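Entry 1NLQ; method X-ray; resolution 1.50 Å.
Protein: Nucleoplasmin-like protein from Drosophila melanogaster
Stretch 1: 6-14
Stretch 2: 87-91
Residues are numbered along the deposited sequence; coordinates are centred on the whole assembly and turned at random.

Stretch 1 (6-14) FYGVTLTAE
Stretch 2, residues 87-91: TFKLI

Both stretches belong to one chain, and at least 77 residues of sequence separate any two that touch. Residues 6-11 form a strand that begins earlier in the chain; 12-14 are loop or turn. Residues 87-91 lie within a longer strand that continues past both ends. The two strands run in the same general direction, with 31° between their N-to-C directions and a signed crossing angle of -31°. Their axes approach to 8.1 Å. The register is set by L11 and L90, whose CA atoms are 6.4 Å apart.

No hydrogen bond crosses between the stretches. The strands meet through side chains, and the contact buries 279 Å² in total.

The backbone is extended through most of both stretches. Phi/psi is -115/127 at Y7, -121/140 at L11, -105/132 at F88 and -134/138 at K89. L90 is at -86/95, and I91 turns to -87/-4. T12 remains extended at -143/172; A13 and E14 then take helix-like values of -61/-41 and -73/-33. Alternation along the strand points F88 and L90 toward stretch 1, while T87 and K89 point away. Y7 and L11 point toward stretch 2.

The aliphatic contacts centre on L11, which has the largest covered area, 78 Å². It is m at chi1 and t at chi2. L90 is t, then p (-173°, 62°). The two meet with L11 CB 4.2 Å from L90 CB, and L11 CD1 lies 4.0 Å from L90 N. The same leucine reaches F88, with L11 CD1 4.2 Å from F88 CB and L11 CD2 4.0 Å from F88 O. These are van der Waals contacts between buried residues, and they keep apolar surface from water.

The aromatic pair is Y7 and F88. Y7 has chi1 t (-173°) and chi2 70°; F88 has chi1 m (-59°) and chi2 103°. Y7 OH is 3.8 Å from F88 CE1 and sits at the edge of the F88 ring, near its plane. Y7 CE2 is 4.2 Å from F88 CE1, an apolar contact. F88 CE1 approaches the Y7 ring obliquely.

Beyond the strand, the backbone of stretch 1 packs on L90. L90 CD2 is 3.7 Å from T12 C and 4.0 Å from A13 N. The side chains of T12 (chi1 p) and A13 point away, so the main chain makes these closest contacts. A methyl group offers no polar partner to A13 N, and the contact is one of packing.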

# COMPACT_ATOMS: atom_id res chain seq x y z
N PHE A 6 -6.74 18.35 4.01
CA PHE A 6 -6.12 17.23 4.70
C PHE A 6 -6.99 16.79 5.87
O PHE A 6 -7.55 17.64 6.57
CB PHE A 6 -4.74 17.63 5.21
CG PHE A 6 -4.09 16.60 6.07
CD1 PHE A 6 -3.62 15.42 5.51
CD2 PHE A 6 -3.97 16.79 7.44
CE1 PHE A 6 -3.02 14.44 6.31
CE2 PHE A 6 -3.38 15.82 8.24
CZ PHE A 6 -2.90 14.65 7.68
N TYR A 7 -7.13 15.48 6.08
CA TYR A 7 -7.92 14.97 7.19
C TYR A 7 -6.96 14.25 8.12
O TYR A 7 -6.19 13.39 7.68
CB TYR A 7 -8.99 13.98 6.71
CG TYR A 7 -9.96 13.54 7.80
CD1 TYR A 7 -10.91 14.43 8.33
CD2 TYR A 7 -9.95 12.23 8.29
CE1 TYR A 7 -11.82 14.01 9.32
CE2 TYR A 7 -10.86 11.81 9.27
CZ TYR A 7 -11.79 12.71 9.78
OH TYR A 7 -12.70 12.28 10.73
N GLY A 8 -6.98 14.63 9.39
CA GLY A 8 -6.11 14.01 10.37
C GLY A 8 -6.74 14.13 11.73
O GLY A 8 -6.83 15.24 12.27
N VAL A 9 -7.17 13.01 12.29
CA VAL A 9 -7.79 12.99 13.61
C VAL A 9 -7.15 11.93 14.49
O VAL A 9 -6.55 10.96 13.99
CB VAL A 9 -9.32 12.75 13.51
CG1 VAL A 9 -9.94 13.81 12.62
CG2 VAL A 9 -9.61 11.36 12.95
N THR A 10 -7.25 12.11 15.81
CA THR A 10 -6.65 11.19 16.76
C THR A 10 -7.70 10.55 17.67
O THR A 10 -8.67 11.21 18.08
CB THR A 10 -5.60 11.91 17.64
OG1 THR A 10 -4.68 12.63 16.82
CG2 THR A 10 -4.84 10.90 18.48
N LEU A 11 -7.53 9.26 17.95
CA LEU A 11 -8.42 8.52 18.83
C LEU A 11 -7.62 7.97 20.01
O LEU A 11 -6.48 7.51 19.83
CB LEU A 11 -9.08 7.36 18.09
CG LEU A 11 -10.05 7.70 16.95
CD1 LEU A 11 -10.56 6.42 16.30
CD2 LEU A 11 -11.21 8.50 17.51
N THR A 12 -8.21 8.03 21.20
CA THR A 12 -7.59 7.53 22.42
C THR A 12 -8.69 6.92 23.29
O THR A 12 -9.87 7.03 22.98
CB THR A 12 -6.92 8.66 23.25
OG1 THR A 12 -7.90 9.64 23.60
CG2 THR A 12 -5.78 9.32 22.47
N ALA A 13 -8.30 6.27 24.38
CA ALA A 13 -9.28 5.66 25.27
C ALA A 13 -10.20 6.74 25.83
O ALA A 13 -11.41 6.56 25.93
CB ALA A 13 -8.59 4.94 26.42
N GLU A 14 -9.62 7.88 26.18
CA GLU A 14 -10.37 8.98 26.75
C GLU A 14 -11.24 9.71 25.73
O GLU A 14 -12.31 10.20 26.07
CB GLU A 14 -9.40 9.96 27.42
CG GLU A 14 -8.63 9.36 28.59
CD GLU A 14 -7.39 8.57 28.17
OE1 GLU A 14 -7.31 8.11 27.00
OE2 GLU A 14 -6.49 8.40 29.02
N THR A 87 -18.60 7.76 11.46
CA THR A 87 -18.03 7.84 12.79
C THR A 87 -16.99 6.76 13.01
O THR A 87 -17.25 5.58 12.76
CB THR A 87 -19.11 7.68 13.87
OG1 THR A 87 -20.11 8.70 13.71
CG2 THR A 87 -18.48 7.82 15.24
N PHE A 88 -15.80 7.15 13.45
CA PHE A 88 -14.71 6.21 13.72
C PHE A 88 -14.61 6.06 15.22
O PHE A 88 -14.60 7.05 15.95
CB PHE A 88 -13.37 6.75 13.20
CG PHE A 88 -13.35 7.02 11.73
CD1 PHE A 88 -13.44 8.33 11.26
CD2 PHE A 88 -13.24 5.98 10.81
CE1 PHE A 88 -13.42 8.60 9.91
CE2 PHE A 88 -13.21 6.24 9.45
CZ PHE A 88 -13.30 7.55 8.99
N LYS A 89 -14.54 4.82 15.70
CA LYS A 89 -14.45 4.61 17.14
C LYS A 89 -13.38 3.60 17.52
O LYS A 89 -13.25 2.57 16.88
CB LYS A 89 -15.79 4.15 17.71
CG LYS A 89 -15.74 4.06 19.22
CD LYS A 89 -17.09 3.80 19.84
CE LYS A 89 -16.93 3.68 21.35
NZ LYS A 89 -18.19 3.37 22.05
N LEU A 90 -12.63 3.92 18.57
CA LEU A 90 -11.60 3.02 19.06
C LEU A 90 -12.32 2.06 20.01
O LEU A 90 -12.52 2.37 21.18
CB LEU A 90 -10.53 3.82 19.81
CG LEU A 90 -9.28 3.06 20.26
CD1 LEU A 90 -8.53 2.50 19.05
CD2 LEU A 90 -8.37 4.01 21.03
N ILE A 91 -12.72 0.91 19.48
CA ILE A 91 -13.46 -0.08 20.27
C ILE A 91 -12.60 -1.06 21.07
O ILE A 91 -13.13 -1.88 21.83
CB ILE A 91 -14.44 -0.88 19.38
CG1 ILE A 91 -13.67 -1.67 18.32
CG2 ILE A 91 -15.43 0.07 18.71
CD1 ILE A 91 -14.54 -2.62 17.52